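Local coordinates for protein putative ABC transporter subunit, substrate-binding component (Rhodopseudomonas palustris, PDB 4EVS) that probably serves as the solute-binding component of an ABC transporter for lignin-derived aromatic acids, and binds 4-hydroxybenzoate, at residues A[343-348]-A[352-357]; A[45-50]-A[293-298]. All blocks are in the same frame, centred on the assembly; numbering follows the deposited sequence.

In the fold
The chain folds, as in other members of the leucine-binding protein family, into two alpha/beta lobes with the ligand between them, and the contacts sit in different lobes. Contact 2 comes first along the chain and closes before contact 1 opens; it sets strand 43-51 of the six-stranded sheet against helix 283-302. Contact 1 joins strands 335-348 and 351-363 in a beta hairpin of the sheet of the other lobe. Their centres lie about 33 Å apart and their nearest atoms about 17 Å, so they do not touch. Helix 283-302 returns the chain to the first lobe after the second has begun; the chain thus passes between the lobes, as expected for this family.

Contact 1: residues A[343-348]-A[352-357]; sequences REVEKQ and LINKEI
Glu344 and Lys355, and likewise Glu346 and Ile353, are antiparallel hydrogen-bonded pairs that zip strands 343-348 and 352-357 into a beta hairpin. The bond from Ile353 N to Glu346 O, 2.9 Å, is nearly straight at the hydrogen (170°). CA-H...O contacts add to them, such as Val345 CA to Ile353 O at 3.3 Å.

On the face carrying Arg343, Val345 and Asn354, flat groups stack: the guanidinium of Arg343 lies against the Asn354 amide, their planes 28° apart, with Asn354 CB 3.7 Å above the guanidinium plane. Bends at chi2 and chi3 fold the arginine chain back over the asparagine. Both residue types suit this place, since their flat polar groups can stack while their N-H groups bond outward: Arg343 NE to Ser251 OG, Asn354 ND2 to Val234 O. A water at the guanidinium edge bridges Arg343 NH1 (2.9 Å) and Glu356 OE2, and His259 bonds Glu356 OE1.

Apolar contact is modest: Val345 CG1 meets Leu352 CD2 at 4.2 Å. The methyl Ile353 CD1 touches the Gln348 amide, 3.5 Å from Gln348 OE1. On the face of Glu344, Glu346, Ile353 and Lys355, the Glu346 carboxylate crosses the aliphatic chain of Lys355, with a long salt bridge from Glu346 OE1 to Lys355 NZ (4.0 Å).

Arg343 is thus held by Ser251, the water and its stack on Asn354, itself held by Val234, whereas the weak Glu346-Lys355 pair probably contributes little beyond favourable charge.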
loop_
_atom_site.group_PDB
_atom_site.type_symbol
_atom_site.label_atom_id
_atom_site.label_comp_id
_atom_site.label_asym_id
_atom_site.label_seq_id
_atom_site.Cartn_x
_atom_site.Cartn_y
_atom_site.Cartn_z
ATOM N N ARG A 343 -4.376 10.866 9.660
ATOM C CA ARG A 343 -5.695 11.194 9.188
ATOM C C ARG A 343 -6.745 10.757 10.174
ATOM O O ARG A 343 -6.548 9.863 11.034
ATOM C CB ARG A 343 -6.035 10.519 7.844
ATOM C CG ARG A 343 -4.948 10.598 6.748
ATOM C CD ARG A 343 -3.959 9.404 6.802
ATOM N NE ARG A 343 -4.717 8.162 6.642
ATOM C CZ ARG A 343 -5.249 7.750 5.511
ATOM N NH1 ARG A 343 -4.883 8.322 4.367
ATOM N NH2 ARG A 343 -5.998 6.669 5.503
ATOM N N GLU A 344 -7.901 11.397 10.045
ATOM C CA GLU A 344 -9.074 11.048 10.807
ATOM C C GLU A 344 -10.248 10.942 9.873
ATOM O O GLU A 344 -10.403 11.785 8.954
ATOM C CB GLU A 344 -9.330 12.165 11.828
ATOM C CG GLU A 344 -10.442 11.924 12.773
ATOM C CD GLU A 344 -10.607 13.045 13.786
ATOM O OE1 GLU A 344 -9.684 13.861 13.948
ATOM O OE2 GLU A 344 -11.682 13.103 14.404
ATOM N N VAL A 345 -11.052 9.900 10.053
ATOM C CA VAL A 345 -12.260 9.780 9.205
ATOM C C VAL A 345 -13.219 10.926 9.629
ATOM O O VAL A 345 -13.508 11.063 10.830
ATOM C CB VAL A 345 -12.954 8.417 9.374
ATOM C CG1 VAL A 345 -14.271 8.384 8.578
ATOM C CG2 VAL A 345 -12.019 7.252 8.955
ATOM N N GLU A 346 -13.656 11.745 8.665
ATOM C CA GLU A 346 -14.517 12.903 8.922
ATOM C C GLU A 346 -15.400 13.134 7.750
ATOM O O GLU A 346 -15.115 12.671 6.655
ATOM C CB GLU A 346 -13.667 14.182 9.165
ATOM C CG GLU A 346 -12.664 14.081 10.263
ATOM C CD GLU A 346 -12.042 15.415 10.669
ATOM O OE1 GLU A 346 -12.571 16.484 10.293
ATOM O OE2 GLU A 346 -11.015 15.375 11.402
ATOM N N LYS A 347 -16.510 13.800 7.980
ATOM C CA LYS A 347 -17.312 14.318 6.877
ATOM C C LYS A 347 -16.733 15.602 6.356
ATOM O O LYS A 347 -16.300 16.466 7.127
ATOM C CB LYS A 347 -18.688 14.631 7.371
ATOM C CG LYS A 347 -19.454 13.411 7.550
ATOM C CD LYS A 347 -20.403 13.204 6.418
ATOM C CE LYS A 347 -21.743 12.748 6.998
ATOM N NZ LYS A 347 -22.845 12.825 6.010
ATOM N N GLN A 348 -16.730 15.740 5.049
ATOM C CA GLN A 348 -16.361 17.000 4.423
ATOM C C GLN A 348 -17.268 17.188 3.223
ATOM O O GLN A 348 -17.295 16.340 2.330
ATOM C CB GLN A 348 -14.901 16.956 3.974
ATOM C CG GLN A 348 -14.377 18.301 3.449
ATOM C CD GLN A 348 -12.943 18.223 2.931
ATOM O OE1 GLN A 348 -11.976 18.489 3.676
ATOM N NE2 GLN A 348 -12.795 17.850 1.658
ATOM N N LEU A 352 -17.725 11.301 3.425
ATOM C CA LEU A 352 -16.658 10.826 4.323
ATOM C C LEU A 352 -15.328 10.777 3.612
ATOM O O LEU A 352 -15.228 10.305 2.478
ATOM C CB LEU A 352 -17.003 9.440 4.861
ATOM C CG LEU A 352 -18.201 9.365 5.808
ATOM C CD1 LEU A 352 -18.683 7.902 5.957
ATOM C CD2 LEU A 352 -17.885 9.983 7.149
ATOM N N ILE A 353 -14.317 11.321 4.271
ATOM C CA ILE A 353 -12.949 11.342 3.799
ATOM C C ILE A 353 -11.977 10.925 4.903
ATOM O O ILE A 353 -12.363 10.873 6.062
ATOM C CB ILE A 353 -12.530 12.744 3.292
ATOM C CG1 ILE A 353 -12.462 13.797 4.417
ATOM C CG2 ILE A 353 -13.434 13.184 2.127
ATOM C CD1 ILE A 353 -11.613 15.036 3.991
ATOM N N ASN A 354 -10.742 10.604 4.523
ATOM C CA ASN A 354 -9.651 10.555 5.484
ATOM C C ASN A 354 -8.980 11.906 5.474
ATOM O O ASN A 354 -8.208 12.218 4.567
ATOM C CB ASN A 354 -8.664 9.449 5.146
ATOM C CG ASN A 354 -9.216 8.050 5.424
ATOM O OD1 ASN A 354 -9.694 7.765 6.529
ATOM N ND2 ASN A 354 -9.248 7.208 4.390
ATOM N N LYS A 355 -9.331 12.738 6.452
ATOM C CA LYS A 355 -8.768 14.116 6.507
ATOM C C LYS A 355 -7.355 14.112 7.054
ATOM O O LYS A 355 -7.126 13.688 8.187
ATOM C CB LYS A 355 -9.612 15.020 7.383
ATOM C CG LYS A 355 -9.176 16.486 7.365
ATOM C CD LYS A 355 -10.069 17.328 8.231
ATOM C CE LYS A 355 -9.680 18.824 8.160
ATOM N NZ LYS A 355 -10.402 19.618 9.195
ATOM N N GLU A 356 -6.403 14.622 6.280
ATOM C CA GLU A 356 -5.032 14.703 6.718
ATOM C C GLU A 356 -4.881 15.838 7.726
ATOM O O GLU A 356 -5.155 17.000 7.409
ATOM C CB GLU A 356 -4.080 14.890 5.528
ATOM C CG GLU A 356 -4.037 13.667 4.600
ATOM C CD GLU A 356 -3.207 13.837 3.297
ATOM O OE1 GLU A 356 -2.976 14.992 2.888
ATOM O OE2 GLU A 356 -2.809 12.780 2.716
ATOM N N ILE A 357 -4.463 15.484 8.943
ATOM C CA ILE A 357 -4.380 16.447 10.008
ATOM C C ILE A 357 -2.960 16.642 10.589
ATOM O O ILE A 357 -2.757 17.535 11.423
ATOM C CB ILE A 357 -5.398 16.109 11.144
ATOM C CG1 ILE A 357 -5.116 14.725 11.780
ATOM C CG2 ILE A 357 -6.835 16.248 10.666
ATOM C CD1 ILE A 357 -5.978 14.459 13.041
HETATM O O HOH W 1 -2.753 10.195 3.729
#

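Contact 2: residues A[45-50]-A[293-298]; sequences VEFVYR and RLIYKM. With SO4 (sulfate ion), chain C; SO4 (sulfate ion), chain D.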
loop_
_atom_site.group_PDB
_atom_site.type_symbol
_atom_site.label_atom_id
_atom_site.label_comp_id
_atom_site.label_asym_id
_atom_site.label_seq_id
_atom_site.Cartn_x
_atom_site.Cartn_y
_atom_site.Cartn_z
ATOM N N VAL A 45 4.769 1.450 -25.310
ATOM C CA VAL A 45 4.719 0.662 -24.081
ATOM C C VAL A 45 3.307 0.103 -23.949
ATOM O O VAL A 45 2.331 0.865 -23.964
ATOM C CB VAL A 45 5.070 1.539 -22.868
ATOM C CG1 VAL A 45 5.113 0.722 -21.569
ATOM C CG2 VAL A 45 6.392 2.326 -23.088
ATOM N N GLU A 46 3.202 -1.217 -23.756
ATOM C CA GLU A 46 1.913 -1.899 -23.641
ATOM C C GLU A 46 1.857 -2.570 -22.285
ATOM O O GLU A 46 2.779 -3.292 -21.927
ATOM C CB GLU A 46 1.758 -2.944 -24.759
ATOM C CG GLU A 46 0.495 -3.718 -24.664
ATOM C CD GLU A 46 0.365 -4.795 -25.738
ATOM O OE1 GLU A 46 1.164 -4.800 -26.732
ATOM O OE2 GLU A 46 -0.560 -5.648 -25.566
ATOM N N PHE A 47 0.782 -2.309 -21.555
ATOM C CA PHE A 47 0.550 -2.973 -20.272
ATOM C C PHE A 47 -0.426 -4.125 -20.485
ATOM O O PHE A 47 -1.478 -3.944 -21.116
ATOM C CB PHE A 47 -0.037 -1.985 -19.234
ATOM C CG PHE A 47 0.905 -0.874 -18.868
ATOM C CD1 PHE A 47 1.710 -0.992 -17.763
ATOM C CD2 PHE A 47 1.016 0.280 -19.619
ATOM C CE1 PHE A 47 2.591 -0.005 -17.399
ATOM C CE2 PHE A 47 1.919 1.306 -19.241
ATOM C CZ PHE A 47 2.685 1.152 -18.146
ATOM N N VAL A 48 -0.095 -5.290 -19.944
ATOM C CA VAL A 48 -0.984 -6.434 -19.975
ATOM C C VAL A 48 -1.239 -6.878 -18.527
ATOM O O VAL A 48 -0.335 -6.808 -17.692
ATOM C CB VAL A 48 -0.440 -7.551 -20.882
ATOM C CG1 VAL A 48 -0.140 -7.038 -22.329
ATOM C CG2 VAL A 48 0.742 -8.161 -20.313
ATOM N N TYR A 49 -2.471 -7.283 -18.236
ATOM C CA TYR A 49 -2.913 -7.519 -16.887
ATOM C C TYR A 49 -3.174 -9.017 -16.651
ATOM O O TYR A 49 -3.746 -9.703 -17.499
ATOM C CB TYR A 49 -4.165 -6.691 -16.598
ATOM C CG TYR A 49 -3.907 -5.210 -16.631
ATOM C CD1 TYR A 49 -3.494 -4.522 -15.497
ATOM C CD2 TYR A 49 -3.993 -4.506 -17.822
ATOM C CE1 TYR A 49 -3.227 -3.161 -15.532
ATOM C CE2 TYR A 49 -3.701 -3.141 -17.878
ATOM C CZ TYR A 49 -3.296 -2.487 -16.718
ATOM O OH TYR A 49 -3.011 -1.153 -16.768
ATOM N N ARG A 50 -2.779 -9.469 -15.464
ATOM C CA ARG A 50 -2.969 -10.823 -14.997
ATOM C C ARG A 50 -3.528 -10.828 -13.588
ATOM O O ARG A 50 -3.122 -10.024 -12.752
ATOM C CB ARG A 50 -1.654 -11.599 -15.079
ATOM C CG ARG A 50 -1.059 -11.665 -16.495
ATOM C CD ARG A 50 -1.884 -12.568 -17.403
ATOM N NE ARG A 50 -1.276 -12.697 -18.723
ATOM C CZ ARG A 50 -1.585 -11.966 -19.777
ATOM N NH1 ARG A 50 -2.495 -11.016 -19.692
ATOM N NH2 ARG A 50 -0.978 -12.203 -20.943
ATOM N N ARG A 293 5.593 6.027 -14.023
ATOM C CA ARG A 293 6.639 7.032 -14.189
ATOM C C ARG A 293 8.025 6.383 -14.169
ATOM O O ARG A 293 8.883 6.680 -14.991
ATOM C CB ARG A 293 6.579 8.075 -13.061
ATOM C CG ARG A 293 7.612 9.158 -13.163
ATOM C CD ARG A 293 7.643 10.124 -11.974
ATOM N NE ARG A 293 6.463 11.011 -11.966
ATOM C CZ ARG A 293 6.352 12.138 -12.666
ATOM N NH1 ARG A 293 7.340 12.598 -13.479
ATOM N NH2 ARG A 293 5.226 12.810 -12.576
ATOM N N LEU A 294 8.260 5.491 -13.213
ATOM C CA LEU A 294 9.568 4.858 -13.100
ATOM C C LEU A 294 9.830 3.899 -14.269
ATOM O O LEU A 294 10.949 3.855 -14.795
ATOM C CB LEU A 294 9.756 4.124 -11.804
ATOM C CG LEU A 294 9.802 4.960 -10.522
ATOM C CD1 LEU A 294 10.266 4.163 -9.301
ATOM C CD2 LEU A 294 10.540 6.211 -10.663
ATOM N N ILE A 295 8.801 3.180 -14.735
ATOM C CA ILE A 295 8.969 2.304 -15.894
ATOM C C ILE A 295 9.307 3.138 -17.120
ATOM O O ILE A 295 10.198 2.780 -17.875
ATOM C CB ILE A 295 7.699 1.463 -16.140
ATOM C CG1 ILE A 295 7.562 0.458 -14.995
ATOM C CG2 ILE A 295 7.768 0.715 -17.517
ATOM C CD1 ILE A 295 6.221 -0.252 -14.897
ATOM N N TYR A 296 8.613 4.266 -17.306
ATOM C CA TYR A 296 8.967 5.126 -18.437
ATOM C C TYR A 296 10.432 5.601 -18.354
ATOM O O TYR A 296 11.133 5.647 -19.381
ATOM C CB TYR A 296 8.000 6.280 -18.613
ATOM C CG TYR A 296 6.714 5.920 -19.346
ATOM C CD1 TYR A 296 6.035 4.720 -19.101
ATOM C CD2 TYR A 296 6.143 6.802 -20.261
ATOM C CE1 TYR A 296 4.861 4.423 -19.770
ATOM C CE2 TYR A 296 4.971 6.513 -20.925
ATOM C CZ TYR A 296 4.329 5.329 -20.688
ATOM O OH TYR A 296 3.144 5.052 -21.308
ATOM N N LYS A 297 10.866 5.995 -17.159
ATOM C CA LYS A 297 12.238 6.430 -16.945
ATOM C C LYS A 297 13.254 5.312 -17.243
ATOM O O LYS A 297 14.304 5.546 -17.847
ATOM C CB LYS A 297 12.395 6.934 -15.526
ATOM C CG LYS A 297 13.797 7.366 -15.152
ATOM C CD LYS A 297 14.249 8.590 -15.901
ATOM C CE LYS A 297 15.572 9.157 -15.317
ATOM N NZ LYS A 297 15.628 10.622 -15.536
HETATM N N MSE A 298 12.939 4.094 -16.803
HETATM C CA MSE A 298 13.800 2.940 -17.094
HETATM C C MSE A 298 13.917 2.659 -18.571
HETATM O O MSE A 298 15.001 2.392 -19.056
HETATM C CB MSE A 298 13.336 1.713 -16.317
HETATM C CG MSE A 298 13.546 1.892 -14.834
HETATM SE SE MSE A 298 13.302 0.253 -13.795
HETATM C CE MSE A 298 11.504 0.083 -14.046
HETATM S S SO4 C . -3.385 -9.932 -23.149
HETATM O O1 SO4 C . -4.436 -10.747 -23.754
HETATM O O2 SO4 C . -2.097 -10.639 -23.119
HETATM O O3 SO4 C . -3.202 -8.751 -23.975
HETATM O O4 SO4 C . -3.786 -9.535 -21.787
HETATM S S SO4 D . 2.986 14.872 -13.734
HETATM O O1 SO4 D . 2.586 13.464 -13.948
HETATM O O2 SO4 D . 4.359 14.972 -13.266
HETATM O O3 SO4 D . 2.930 15.519 -15.043
HETATM O O4 SO4 D . 2.182 15.620 -12.764
HETATM O O HOH W 2 1.451 2.819 -22.274
#
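The packing of a helix on the mixed, mainly parallel sheet of an alpha/beta lobe, as in periplasmic binding proteins, brings helix 293-298 to strand 45-50. The axes of the strand and helix segments come no closer than 11.2 Å. The flat rings of Phe47 and Tyr296 span most of this gap, with methyls of Val45 and Ile295 filling in beside them. Phe47 reaches over with its ring edge: Phe47 CZ lies 4.3 Å from Tyr296 CE1, and Phe47 CE1 is 4.4 Å from Ile295 CD1, both partners near the plane of the phenylalanine ring. Tyr296 in turn offers its ring edge to Phe47 and one face to the methyl Val45 CG2, while Val45 CG1 comes within 4.1 Å of Tyr296 CE1. Setting CG of Tyr296 anti to the carbonyl carbon (chi1 -81°) swings the ring across to meet Val45 and Phe47. Trp32 meets this ring edge-to-face from helix 19-36, whose Ile29 also packs on Phe47.

The one polar link across the contact is a water that donates to Val45 O (2.7 Å) and to Tyr296 OH (3.0 Å); the hydroxyl is also bonded to Gly37 O.

Arg50 takes no part in the helix contact. Its NH1 and NH2 each bond a different oxygen of a sulfate, probably from the crystallisation liquor, and Arg50 NH1 also reaches Tyr49 O at 2.8 Å. Glu66 and Glu71 form salt bridges with NE and NH2. A leucine in place of Arg50 would probably cost Glu66 and Glu71 the salt bridges from Arg50 and the sulfate its two-pronged grip.

Since strand and helix share no direct hydrogen bond, their adhesion rests chiefly on apolar packing, with the bridging water satisfying a strand carbonyl beside the tyrosine hydroxyl.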